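Local coordinates for Alr4995 protein (Nostoc sp., PDB 6LRF) that probably works as a bifunctional arginine dihydrolase and ornithine cyclodeaminase, converting arginine to ornithine and then ornithine to proline, at residues 646-652 with 668-672; 125-130 with 271-277; 349-353 with 440-444. All blocks are in the same frame, centred on the assembly; numbering follows the deposited sequence.

Contact 1: residues 646-652 with 668-672; sequences TPAGVKM and RGSIE
This is the N-terminal edge of a beta-alpha-beta unit in the Rossmann-fold region, where the starts of its two parallel strands meet: the loop leading into strand 651-656 lies against the loop that follows helix 659-665 and leads into strand 673-677. The loop 646-650 is extended apart from Gly649 (phi/psi 83/9), where a side chain would collide with the preceding carbonyl, and the chain turns there before Lys651 and Met652 begin the strand. On the other side, Gly669 (82/143) opens a tight turn closed by Glu672 N to Gly669 O at 2.8 Å. The register sets Lys651 beside Glu672, with CA atoms 5.0 Å apart. A parallel-sheet backbone bond runs from Met652 N to Glu672 O (3.0 Å, nearly linear at 171°), just ahead of strand 673-677, and Lys651 CA adds a CH...O contact of 3.5 Å to Glu672 O. The ladder goes on with the backbone bond between Met652 and Val674.

Arg668, in an almost extended m, t, t rotamer, reaches back to the loop start. Its NH1 and NH2 both donate to Thr646 O at 3.0 Å, and NH1 makes a weak bond to Pro647 O at 3.2 Å. Met652, modelled as selenomethionine, lays CE over one guanidinium face, 3.7 Å from Arg668 CZ.

Val650 and Thr646 pack on Ile630 of strand 629-633, Met652 touches Met632 there and Ser673 of strand 673-677, and Ile385 and Tyr386 of the second subunit pack on Arg668, Glu672 and Ala648.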
ATOM      1  N   THR B 646     -11.243  25.094   9.276  1.00 22.73           N
ATOM      2  CA  THR B 646     -11.590  25.811   8.046  1.00 24.50           C
ATOM      3  C   THR B 646     -13.055  25.668   7.614  1.00 21.76           C
ATOM      4  O   THR B 646     -13.541  24.554   7.450  1.00 20.25           O
ATOM      5  CB  THR B 646     -10.714  25.322   6.877  1.00 28.46           C
ATOM      6  OG1 THR B 646      -9.327  25.537   7.192  1.00 30.34           O
ATOM      7  CG2 THR B 646     -11.084  26.063   5.590  1.00 25.97           C
ATOM      8  N   PRO B 647     -13.752  26.800   7.383  1.00 25.69           N
ATOM      9  CA  PRO B 647     -15.152  26.751   6.947  1.00 25.50           C
ATOM     10  C   PRO B 647     -15.311  26.286   5.507  1.00 29.88           C
ATOM     11  O   PRO B 647     -14.315  26.175   4.796  1.00 28.51           O
ATOM     12  CB  PRO B 647     -15.607  28.205   7.076  1.00 26.15           C
ATOM     13  CG  PRO B 647     -14.383  28.988   6.846  1.00 29.92           C
ATOM     14  CD  PRO B 647     -13.278  28.189   7.522  1.00 25.81           C
ATOM     15  N   ALA B 648     -16.547  26.044   5.079  1.00 25.26           N
ATOM     16  CA  ALA B 648     -16.830  25.767   3.675  1.00 29.77           C
ATOM     17  C   ALA B 648     -16.543  27.006   2.815  1.00 27.27           C
ATOM     18  O   ALA B 648     -16.386  28.114   3.327  1.00 28.29           O
ATOM     19  CB  ALA B 648     -18.293  25.307   3.491  1.00 23.89           C
ATOM     20  N   GLY B 649     -16.487  26.822   1.506  1.00 27.83           N
ATOM     21  CA  GLY B 649     -16.167  27.925   0.616  1.00 34.02           C
ATOM     22  C   GLY B 649     -14.670  28.181   0.492  1.00 37.29           C
ATOM     23  O   GLY B 649     -14.255  29.203  -0.070  1.00 34.93           O
ATOM     24  N   VAL B 650     -13.860  27.274   1.041  1.00 27.49           N
ATOM     25  CA  VAL B 650     -12.410  27.345   0.884  1.00 27.36           C
ATOM     26  C   VAL B 650     -11.965  26.152   0.056  1.00 28.68           C
ATOM     27  O   VAL B 650     -12.280  25.008   0.383  1.00 29.34           O
ATOM     28  CB  VAL B 650     -11.676  27.353   2.237  1.00 26.13           C
ATOM     29  CG1 VAL B 650     -10.150  27.450   2.030  1.00 28.85           C
ATOM     30  CG2 VAL B 650     -12.177  28.507   3.092  1.00 24.12           C
ATOM     31  N   LYS B 651     -11.267  26.421  -1.041  1.00 23.99           N
ATOM     32  CA  LYS B 651     -10.749  25.349  -1.884  1.00 31.53           C
ATOM     33  C   LYS B 651      -9.620  24.616  -1.154  1.00 29.92           C
ATOM     34  O   LYS B 651      -8.671  25.226  -0.676  1.00 27.96           O
ATOM     35  CB  LYS B 651     -10.273  25.904  -3.227  1.00 33.35           C
ATOM     36  CG  LYS B 651     -11.372  26.629  -3.993  1.00 37.52           C
ATOM     37  CD  LYS B 651     -10.833  27.332  -5.228  1.00 44.97           C
ATOM     38  CE  LYS B 651     -11.950  27.766  -6.152  1.00 44.16           C
ATOM     39  NZ  LYS B 651     -11.362  28.247  -7.432  1.00 60.94           N
HETATM   40  N   MSE B 652      -9.770  23.303  -1.037  1.00 31.59           N
HETATM   41  CA  MSE B 652      -8.829  22.458  -0.323  1.00 31.07           C
HETATM   42  C   MSE B 652      -8.117  21.549  -1.312  1.00 28.09           C
HETATM   43  O   MSE B 652      -8.752  20.767  -2.006  1.00 29.68           O
HETATM   44  CB  MSE B 652      -9.565  21.629   0.725  1.00 32.97           C
HETATM   45  CG  MSE B 652     -10.595  22.427   1.484  1.00 34.03           C
HETATM   46 SE   MSE B 652      -9.747  23.491   2.846  0.42 41.98          SE
HETATM   47  CE  MSE B 652      -9.703  22.104   4.224  1.00 31.58           C
ATOM     48  N   ARG B 668     -15.473  16.895   1.499  1.00 59.13           N
ATOM     49  CA  ARG B 668     -16.200  18.158   1.397  1.00 55.20           C
ATOM     50  C   ARG B 668     -16.856  18.249   0.022  1.00 58.99           C
ATOM     51  O   ARG B 668     -17.389  19.292  -0.360  1.00 61.43           O
ATOM     52  CB  ARG B 668     -15.265  19.360   1.627  1.00 54.70           C
ATOM     53  CG  ARG B 668     -14.662  19.442   3.027  1.00 46.45           C
ATOM     54  CD  ARG B 668     -13.864  20.719   3.259  1.00 41.61           C
ATOM     55  NE  ARG B 668     -13.371  20.761   4.634  1.00 31.29           N
ATOM     56  CZ  ARG B 668     -13.219  21.867   5.355  1.00 26.37           C
ATOM     57  NH1 ARG B 668     -13.514  23.053   4.847  1.00 24.77           N
ATOM     58  NH2 ARG B 668     -12.779  21.782   6.603  1.00 26.68           N
ATOM     59  N   GLY B 669     -16.803  17.154  -0.729  1.00 56.96           N
ATOM     60  CA  GLY B 669     -17.360  17.138  -2.069  1.00 59.15           C
ATOM     61  C   GLY B 669     -16.424  17.728  -3.108  1.00 58.47           C
ATOM     62  O   GLY B 669     -15.732  18.715  -2.856  1.00 57.02           O
ATOM     63  N   SER B 670     -16.435  17.136  -4.298  1.00 58.55           N
ATOM     64  CA  SER B 670     -15.465  17.449  -5.348  1.00 60.90           C
ATOM     65  C   SER B 670     -15.495  18.892  -5.863  1.00 63.08           C
ATOM     66  O   SER B 670     -14.732  19.237  -6.765  1.00 66.67           O
ATOM     67  CB  SER B 670     -15.665  16.493  -6.529  1.00 65.15           C
ATOM     68  OG  SER B 670     -17.042  16.238  -6.757  1.00 69.21           O
ATOM     69  N   ILE B 671     -16.364  19.732  -5.308  1.00 65.17           N
ATOM     70  CA  ILE B 671     -16.394  21.141  -5.701  1.00 66.34           C
ATOM     71  C   ILE B 671     -15.573  21.987  -4.727  1.00 64.67           C
ATOM     72  O   ILE B 671     -15.169  23.104  -5.052  1.00 68.84           O
ATOM     73  CB  ILE B 671     -17.843  21.703  -5.782  1.00 66.89           C
ATOM     74  CG1 ILE B 671     -18.514  21.713  -4.402  1.00 67.28           C
ATOM     75  CG2 ILE B 671     -18.678  20.909  -6.787  1.00 63.93           C
ATOM     76  CD1 ILE B 671     -19.899  22.339  -4.408  1.00 61.65           C
ATOM     77  N   GLU B 672     -15.320  21.449  -3.537  1.00 56.77           N
ATOM     78  CA  GLU B 672     -14.501  22.145  -2.554  1.00 55.69           C
ATOM     79  C   GLU B 672     -13.111  21.533  -2.427  1.00 49.26           C
ATOM     80  O   GLU B 672     -12.108  22.235  -2.534  1.00 45.61           O
ATOM     81  CB  GLU B 672     -15.193  22.146  -1.196  1.00 49.75           C
ATOM     82  CG  GLU B 672     -16.326  23.151  -1.103  1.00 57.72           C
ATOM     83  CD  GLU B 672     -16.578  23.611   0.324  1.00 52.91           C
ATOM     84  OE1 GLU B 672     -16.787  22.749   1.213  1.00 60.66           O
ATOM     85  OE2 GLU B 672     -16.550  24.838   0.559  1.00 46.66           O
TER

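Contact 2: residues 125-130 with 271-277; sequences LDREGR and EPVRDEV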
ATOM      1  N   LEU B 125      44.522  23.044 -11.962  1.00 22.39           N
ATOM      2  CA  LEU B 125      45.032  24.237 -11.302  1.00 24.36           C
ATOM      3  C   LEU B 125      44.050  25.399 -11.379  1.00 23.90           C
ATOM      4  O   LEU B 125      43.401  25.622 -12.394  1.00 25.19           O
ATOM      5  CB  LEU B 125      46.365  24.656 -11.923  1.00 22.02           C
ATOM      6  CG  LEU B 125      47.545  23.743 -11.596  1.00 31.01           C
ATOM      7  CD1 LEU B 125      48.694  23.970 -12.593  1.00 30.84           C
ATOM      8  CD2 LEU B 125      48.020  23.971 -10.162  1.00 22.45           C
ATOM      9  N   ASP B 126      43.933  26.124 -10.281  1.00 26.28           N
ATOM     10  CA  ASP B 126      43.282  27.425 -10.301  1.00 31.02           C
ATOM     11  C   ASP B 126      44.079  28.295 -11.283  1.00 32.34           C
ATOM     12  O   ASP B 126      45.312  28.305 -11.227  1.00 27.26           O
ATOM     13  CB  ASP B 126      43.255  28.010  -8.885  1.00 31.17           C
ATOM     14  CG  ASP B 126      42.894  29.479  -8.858  1.00 34.37           C
ATOM     15  OD1 ASP B 126      41.692  29.790  -8.993  1.00 33.20           O
ATOM     16  OD2 ASP B 126      43.816  30.309  -8.678  1.00 34.65           O
ATOM     17  N   ARG B 127      43.406  28.984 -12.202  1.00 28.09           N
ATOM     18  CA  ARG B 127      44.127  29.636 -13.306  1.00 34.04           C
ATOM     19  C   ARG B 127      44.977  30.825 -12.852  1.00 38.92           C
ATOM     20  O   ARG B 127      45.943  31.209 -13.524  1.00 36.43           O
ATOM     21  CB  ARG B 127      43.165  30.077 -14.406  1.00 30.85           C
ATOM     22  CG  ARG B 127      42.514  28.925 -15.165  1.00 31.77           C
ATOM     23  CD  ARG B 127      43.443  27.731 -15.371  1.00 33.02           C
ATOM     24  NE  ARG B 127      44.728  28.101 -15.965  1.00 31.81           N
ATOM     25  CZ  ARG B 127      45.755  27.267 -16.123  1.00 36.95           C
ATOM     26  NH1 ARG B 127      45.660  25.997 -15.750  1.00 29.57           N
ATOM     27  NH2 ARG B 127      46.887  27.699 -16.659  1.00 35.40           N
ATOM     28  N   GLU B 128      44.636  31.396 -11.706  1.00 34.11           N
ATOM     29  CA  GLU B 128      45.491  32.411 -11.098  1.00 41.93           C
ATOM     30  C   GLU B 128      46.537  31.719 -10.199  1.00 39.60           C
ATOM     31  O   GLU B 128      47.267  32.374  -9.451  1.00 39.50           O
ATOM     32  CB  GLU B 128      44.640  33.436 -10.326  1.00 36.39           C
ATOM     33  CG  GLU B 128      43.606  34.139 -11.227  1.00 46.47           C
ATOM     34  CD  GLU B 128      42.462  34.833 -10.469  1.00 57.20           C
ATOM     35  OE1 GLU B 128      42.181  34.477  -9.300  1.00 48.14           O
ATOM     36  OE2 GLU B 128      41.833  35.743 -11.062  1.00 61.57           O
ATOM     37  N   GLY B 129      46.597  30.388 -10.294  1.00 35.55           N
ATOM     38  CA  GLY B 129      47.621  29.583  -9.644  1.00 33.14           C
ATOM     39  C   GLY B 129      47.616  29.554  -8.122  1.00 40.43           C
ATOM     40  O   GLY B 129      48.661  29.296  -7.504  1.00 39.81           O
ATOM     41  N   ARG B 130      46.457  29.799  -7.510  1.00 31.99           N
ATOM     42  CA  ARG B 130      46.386  29.933  -6.049  1.00 33.74           C
ATOM     43  C   ARG B 130      46.374  28.583  -5.326  1.00 31.09           C
ATOM     44  O   ARG B 130      46.925  28.445  -4.226  1.00 30.48           O
ATOM     45  CB  ARG B 130      45.149  30.754  -5.664  1.00 31.51           C
ATOM     46  CG  ARG B 130      45.198  32.210  -6.185  1.00 37.08           C
ATOM     47  CD  ARG B 130      43.850  32.903  -6.031  1.00 40.93           C
ATOM     48  NE  ARG B 130      42.823  32.276  -6.858  1.00 35.92           N
ATOM     49  CZ  ARG B 130      41.517  32.411  -6.651  1.00 39.95           C
ATOM     50  NH1 ARG B 130      41.086  33.156  -5.639  1.00 40.71           N
ATOM     51  NH2 ARG B 130      40.640  31.800  -7.448  1.00 37.07           N
ATOM     52  N   GLU B 271      52.963  25.908 -16.964  1.00 37.06           N
ATOM     53  CA  GLU B 271      52.228  26.321 -15.769  1.00 32.26           C
ATOM     54  C   GLU B 271      53.162  27.052 -14.820  1.00 35.85           C
ATOM     55  O   GLU B 271      53.881  26.417 -14.041  1.00 32.76           O
ATOM     56  CB  GLU B 271      51.604  25.110 -15.046  1.00 30.80           C
ATOM     57  CG  GLU B 271      50.585  24.312 -15.856  1.00 33.77           C
ATOM     58  CD  GLU B 271      49.260  25.041 -16.023  1.00 37.30           C
ATOM     59  OE1 GLU B 271      49.203  26.260 -15.724  1.00 39.22           O
ATOM     60  OE2 GLU B 271      48.274  24.394 -16.446  1.00 35.31           O
ATOM     61  N   PRO B 272      53.173  28.391 -14.889  1.00 39.25           N
ATOM     62  CA  PRO B 272      54.081  29.171 -14.036  1.00 40.35           C
ATOM     63  C   PRO B 272      53.711  29.067 -12.559  1.00 36.61           C
ATOM     64  O   PRO B 272      52.527  29.012 -12.215  1.00 38.65           O
ATOM     65  CB  PRO B 272      53.908  30.609 -14.553  1.00 43.79           C
ATOM     66  CG  PRO B 272      53.312  30.459 -15.942  1.00 42.63           C
ATOM     67  CD  PRO B 272      52.456  29.231 -15.867  1.00 36.92           C
ATOM     68  N   VAL B 273      54.726  29.038 -11.703  1.00 36.80           N
ATOM     69  CA  VAL B 273      54.525  28.866 -10.272  1.00 36.41           C
ATOM     70  C   VAL B 273      54.319  30.223  -9.621  1.00 46.58           C
ATOM     71  O   VAL B 273      55.128  31.135  -9.795  1.00 47.62           O
ATOM     72  CB  VAL B 273      55.720  28.149  -9.620  1.00 41.53           C
ATOM     73  CG1 VAL B 273      55.570  28.096  -8.103  1.00 46.82           C
ATOM     74  CG2 VAL B 273      55.863  26.750 -10.190  1.00 37.63           C
ATOM     75  N   ARG B 274      53.227  30.365  -8.882  1.00 45.97           N
ATOM     76  CA  ARG B 274      52.885  31.646  -8.284  1.00 47.24           C
ATOM     77  C   ARG B 274      53.758  31.908  -7.048  1.00 52.45           C
ATOM     78  O   ARG B 274      54.193  30.970  -6.363  1.00 47.48           O
ATOM     79  CB  ARG B 274      51.388  31.677  -7.938  1.00 48.15           C
ATOM     80  CG  ARG B 274      50.822  33.049  -7.658  1.00 51.56           C
ATOM     81  CD  ARG B 274      49.376  32.980  -7.203  1.00 52.76           C
ATOM     82  NE  ARG B 274      49.031  34.107  -6.337  1.00 57.82           N
ATOM     83  CZ  ARG B 274      48.132  35.045  -6.632  1.00 56.62           C
ATOM     84  NH1 ARG B 274      47.900  36.026  -5.769  1.00 56.90           N
ATOM     85  NH2 ARG B 274      47.462  35.005  -7.782  1.00 46.29           N
ATOM     86  N   ASP B 275      54.035  33.188  -6.801  1.00 56.41           N
ATOM     87  CA  ASP B 275      54.836  33.650  -5.660  1.00 56.12           C
ATOM     88  C   ASP B 275      54.524  32.958  -4.323  1.00 51.11           C
ATOM     89  O   ASP B 275      55.373  32.285  -3.726  1.00 48.02           O
ATOM     90  CB  ASP B 275      54.652  35.178  -5.474  1.00 58.33           C
ATOM     91  CG  ASP B 275      53.162  35.604  -5.368  1.00 67.96           C
ATOM     92  OD1 ASP B 275      52.372  35.356  -6.311  1.00 64.82           O
ATOM     93  OD2 ASP B 275      52.760  36.148  -4.309  1.00 73.13           O
ATOM     94  N   GLU B 276      53.288  33.133  -3.874  1.00 49.70           N
ATOM     95  CA  GLU B 276      52.928  32.936  -2.480  1.00 56.37           C
ATOM     96  C   GLU B 276      52.683  31.474  -2.114  1.00 49.05           C
ATOM     97  O   GLU B 276      52.793  31.108  -0.944  1.00 52.98           O
ATOM     98  CB  GLU B 276      51.684  33.778  -2.152  1.00 60.42           C
ATOM     99  CG  GLU B 276      51.395  33.948  -0.666  1.00 68.18           C
ATOM    100  CD  GLU B 276      50.740  35.287  -0.347  1.00 77.90           C
ATOM    101  OE1 GLU B 276      51.196  36.319  -0.888  1.00 81.68           O
ATOM    102  OE2 GLU B 276      49.764  35.305   0.437  1.00 77.27           O
ATOM    103  N   VAL B 277      52.381  30.634  -3.104  1.00 43.94           N
ATOM    104  CA  VAL B 277      51.938  29.267  -2.814  1.00 40.18           C
ATOM    105  C   VAL B 277      52.959  28.422  -2.037  1.00 43.31           C
ATOM    106  O   VAL B 277      54.182  28.657  -2.060  1.00 40.04           O
ATOM    107  CB  VAL B 277      51.552  28.491  -4.106  1.00 35.69           C
ATOM    108  CG1 VAL B 277      50.618  29.320  -4.967  1.00 40.38           C
ATOM    109  CG2 VAL B 277      52.783  28.033  -4.886  1.00 34.45           C
TER
HETATM  110  O   HOH W   1      50.950  28.515  -9.003  1.00 38.38           O
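A beta hairpin turn packed against the loop 271-277, between strands 267-268 and 280-292, makes up this contact: Asp126 to Gly129 form a type I turn between strands 123-125 and 132-136, closed by Gly129 N to Asp126 O at 2.6 Å. Asp126 bonds back across the turn to Arg130: OD2 accepts from both Arg130 N and Arg130 NE at 2.9 Å, while Arg130 NH2 bridges to Asp126 OD1 at 2.7 Å.

Two arginines tie the turn to 271-277. Arg127 folds through an m, m, m rotamer, so that NH2 and NH1 meet Glu271 OE1 (2.9 Å) and OE2 (3.1 Å) in a two-pronged salt bridge; Leu125 CD1 lies 3.6 Å from Glu271 CD. Coming the other way, Arg274 NH2 donates to Glu128 O at 3.1 Å, and Arg130 CG sits over one face of that guanidinium. A water bridges the two backbones, Gly129 O (2.8 Å) and Arg274 N (2.9 Å), and Val277 CG1 comes within 3.2 Å of Gly129 O.

Leu125 and Glu271 both rest on Leu76 of strand 73-76, and Glu271 pairs its backbone with Gly77. The turn follows strand 123-125, an outermost strand of the mixed sheet within this chain, beside the loop that runs into strand 280-292.

Contact 3: residues 349-353 with 440-444; sequences LLIDL and IRTIR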
ATOM      1  N   LEU B 349      30.628   7.507  13.164  1.00 22.93           N
ATOM      2  CA  LEU B 349      29.972   6.273  12.756  1.00 24.53           C
ATOM      3  C   LEU B 349      30.753   5.047  13.275  1.00 29.52           C
ATOM      4  O   LEU B 349      30.166   4.093  13.803  1.00 29.47           O
ATOM      5  CB  LEU B 349      29.811   6.242  11.231  1.00 26.89           C
ATOM      6  CG  LEU B 349      28.899   7.342  10.658  1.00 29.79           C
ATOM      7  CD1 LEU B 349      29.071   7.518   9.143  1.00 28.28           C
ATOM      8  CD2 LEU B 349      27.427   7.076  10.990  1.00 30.06           C
ATOM      9  N   LEU B 350      32.079   5.085  13.164  1.00 23.60           N
ATOM     10  CA  LEU B 350      32.907   3.950  13.564  1.00 22.57           C
ATOM     11  C   LEU B 350      32.906   3.708  15.078  1.00 27.92           C
ATOM     12  O   LEU B 350      33.017   2.565  15.534  1.00 26.53           O
ATOM     13  CB  LEU B 350      34.336   4.149  13.091  1.00 22.33           C
ATOM     14  CG  LEU B 350      34.546   4.053  11.581  1.00 30.33           C
ATOM     15  CD1 LEU B 350      36.027   4.234  11.221  1.00 26.92           C
ATOM     16  CD2 LEU B 350      34.001   2.728  11.066  1.00 27.07           C
ATOM     17  N   ILE B 351      32.808   4.788  15.846  1.00 25.70           N
ATOM     18  CA  ILE B 351      32.734   4.693  17.300  1.00 27.22           C
ATOM     19  C   ILE B 351      31.590   3.753  17.725  1.00 29.50           C
ATOM     20  O   ILE B 351      31.768   2.900  18.598  1.00 29.62           O
ATOM     21  CB  ILE B 351      32.568   6.091  17.931  1.00 23.11           C
ATOM     22  CG1 ILE B 351      33.919   6.802  17.977  1.00 24.82           C
ATOM     23  CG2 ILE B 351      32.022   5.996  19.354  1.00 26.93           C
ATOM     24  CD1 ILE B 351      33.819   8.278  18.330  1.00 24.58           C
ATOM     25  N   ASP B 352      30.439   3.881  17.073  1.00 32.16           N
ATOM     26  CA  ASP B 352      29.299   2.999  17.331  1.00 34.35           C
ATOM     27  C   ASP B 352      29.549   1.531  16.989  1.00 40.74           C
ATOM     28  O   ASP B 352      28.973   0.633  17.601  1.00 43.73           O
ATOM     29  CB  ASP B 352      28.085   3.495  16.561  1.00 40.59           C
ATOM     30  CG  ASP B 352      27.639   4.860  17.024  1.00 45.16           C
ATOM     31  OD1 ASP B 352      27.133   5.637  16.186  1.00 53.19           O
ATOM     32  OD2 ASP B 352      27.806   5.151  18.235  1.00 47.38           O
ATOM     33  N   LEU B 353      30.404   1.278  16.011  1.00 35.39           N
ATOM     34  CA  LEU B 353      30.747  -0.099  15.673  1.00 36.10           C
ATOM     35  C   LEU B 353      31.802  -0.651  16.619  1.00 38.83           C
ATOM     36  O   LEU B 353      32.193  -1.813  16.513  1.00 47.35           O
ATOM     37  CB  LEU B 353      31.242  -0.200  14.227  1.00 35.40           C
ATOM     38  CG  LEU B 353      30.195  -0.355  13.127  1.00 40.84           C
ATOM     39  CD1 LEU B 353      29.112   0.684  13.268  1.00 37.91           C
ATOM     40  CD2 LEU B 353      30.864  -0.250  11.760  1.00 35.42           C
ATOM     41  N   ILE B 440      36.379   9.042  23.029  1.00 26.52           N
ATOM     42  CA  ILE B 440      35.014   8.523  23.111  1.00 20.94           C
ATOM     43  C   ILE B 440      34.994   7.094  22.597  1.00 24.64           C
ATOM     44  O   ILE B 440      35.519   6.805  21.524  1.00 27.41           O
ATOM     45  CB  ILE B 440      34.030   9.378  22.293  1.00 19.64           C
ATOM     46  CG1 ILE B 440      34.139  10.849  22.686  1.00 22.43           C
ATOM     47  CG2 ILE B 440      32.575   8.874  22.483  1.00 21.79           C
ATOM     48  CD1 ILE B 440      33.753  11.823  21.598  1.00 20.27           C
ATOM     49  N   ARG B 441      34.396   6.191  23.357  1.00 25.69           N
ATOM     50  CA  ARG B 441      34.213   4.834  22.861  1.00 24.25           C
ATOM     51  C   ARG B 441      32.841   4.319  23.275  1.00 27.54           C
ATOM     52  O   ARG B 441      32.242   4.801  24.240  1.00 25.40           O
ATOM     53  CB  ARG B 441      35.318   3.907  23.372  1.00 24.87           C
ATOM     54  CG  ARG B 441      35.293   3.670  24.875  1.00 26.98           C
ATOM     55  CD  ARG B 441      36.564   2.950  25.297  1.00 30.50           C
ATOM     56  NE  ARG B 441      36.573   2.625  26.723  1.00 30.96           N
ATOM     57  CZ  ARG B 441      37.653   2.223  27.391  1.00 29.96           C
ATOM     58  NH1 ARG B 441      37.572   1.946  28.680  1.00 25.05           N
ATOM     59  NH2 ARG B 441      38.813   2.103  26.763  1.00 31.09           N
ATOM     60  N   THR B 442      32.339   3.351  22.522  1.00 28.00           N
ATOM     61  CA  THR B 442      31.087   2.700  22.867  1.00 31.41           C
ATOM     62  C   THR B 442      31.390   1.456  23.701  1.00 31.07           C
ATOM     63  O   THR B 442      32.506   0.944  23.665  1.00 31.46           O
ATOM     64  CB  THR B 442      30.303   2.293  21.618  1.00 32.34           C
ATOM     65  OG1 THR B 442      28.976   1.926  21.991  1.00 36.70           O
ATOM     66  CG2 THR B 442      30.973   1.100  20.955  1.00 34.63           C
ATOM     67  N   ILE B 443      30.412   0.967  24.457  1.00 28.75           N
ATOM     68  CA  ILE B 443      30.606  -0.300  25.140  1.00 36.17           C
ATOM     69  C   ILE B 443      29.413  -1.204  24.882  1.00 38.35           C
ATOM     70  O   ILE B 443      28.860  -1.799  25.798  1.00 44.55           O
ATOM     71  CB  ILE B 443      30.850  -0.116  26.664  1.00 37.35           C
ATOM     72  CG1 ILE B 443      29.899   0.929  27.266  1.00 37.00           C
ATOM     73  CG2 ILE B 443      32.295   0.297  26.913  1.00 35.63           C
ATOM     74  CD1 ILE B 443      30.093   1.162  28.757  1.00 34.30           C
ATOM     75  N   ARG B 444      29.022  -1.295  23.619  1.00 41.70           N
ATOM     76  CA  ARG B 444      28.037  -2.283  23.206  1.00 51.49           C
ATOM     77  C   ARG B 444      28.594  -3.693  23.386  1.00 53.01           C
ATOM     78  O   ARG B 444      29.734  -3.977  22.998  1.00 53.63           O
ATOM     79  CB  ARG B 444      27.623  -2.074  21.753  1.00 46.43           C
ATOM     80  CG  ARG B 444      27.263  -0.667  21.404  1.00 39.46           C
ATOM     81  CD  ARG B 444      27.116  -0.509  19.904  1.00 44.21           C
ATOM     82  NE  ARG B 444      26.148  -1.446  19.338  1.00 43.22           N
ATOM     83  CZ  ARG B 444      25.740  -1.420  18.070  1.00 42.65           C
ATOM     84  NH1 ARG B 444      26.213  -0.503  17.230  1.00 39.27           N
ATOM     85  NH2 ARG B 444      24.856  -2.307  17.640  1.00 44.81           N
TER
HETATM   86  O   HOH W   2      34.137   2.600  20.091  1.00 28.34           O
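Helical backbone in 349-352, part of helix 340-352, lies beside the extended 440-442, an outermost strand of the seven-stranded mixed sheet within this chain. The two approach most closely at Ile351 with Arg441 and Asp352 with Thr442, the CA atoms being 5.8 Å apart in both pairs. No direct backbone hydrogen bond spans the gap; a water accepts from Thr442 N (3.1 Å) and donates to Ile351 O (2.8 Å).

Ile351 supplies the apolar part, with CD1 4.1 Å from Ile440 CB and CG2 4.3 Å from Arg441 CA. Thr442 points its CB toward the helix, bringing CG2 to 3.1 Å from Ile351 O, while its OG1 is hydrogen-bonded to Pro387 O. Past the strand, Arg444 turns back and donates from NH1 to Asp352 O at 3.0 Å. The same guanidinium makes a cation-pi contact with Tyr386 and bonds through NE to Ser448. The CA-to-CB bond of Arg441 points away from the helix; its NE makes a salt bridge with Glu389.

The chemistry is therefore mixed: apolar packing round Ile351 is combined with bonds to two carbonyls at the end of 349-353, one answered through water and one directly by an arginine.

In the fold
From the N terminus, contact 2 comes first: it joins the hairpin turn after strand 123-125 to the loop before strand 280-292, closing a loop of 140 intervening residues in the N-terminal, dimethylargininase-like region, probably the dihydrolase part. Contact 3 follows, returning the chain after strand-rich sequence to helix 340-352 and so linking the LOR/SDH region to the next sheet. Contact 1, much the shortest loop, closes a single crossover in the Rossmann-fold region. The three run in series, neither nesting nor crossing, and none touches another; contacts 1 and 2 lie on opposite sides of the chain's centre, about 65 Å apart between centres. Tyr386 makes a cation-pi contact with Arg444 in contact 3, and its copy in the second subunit packs on contact 1.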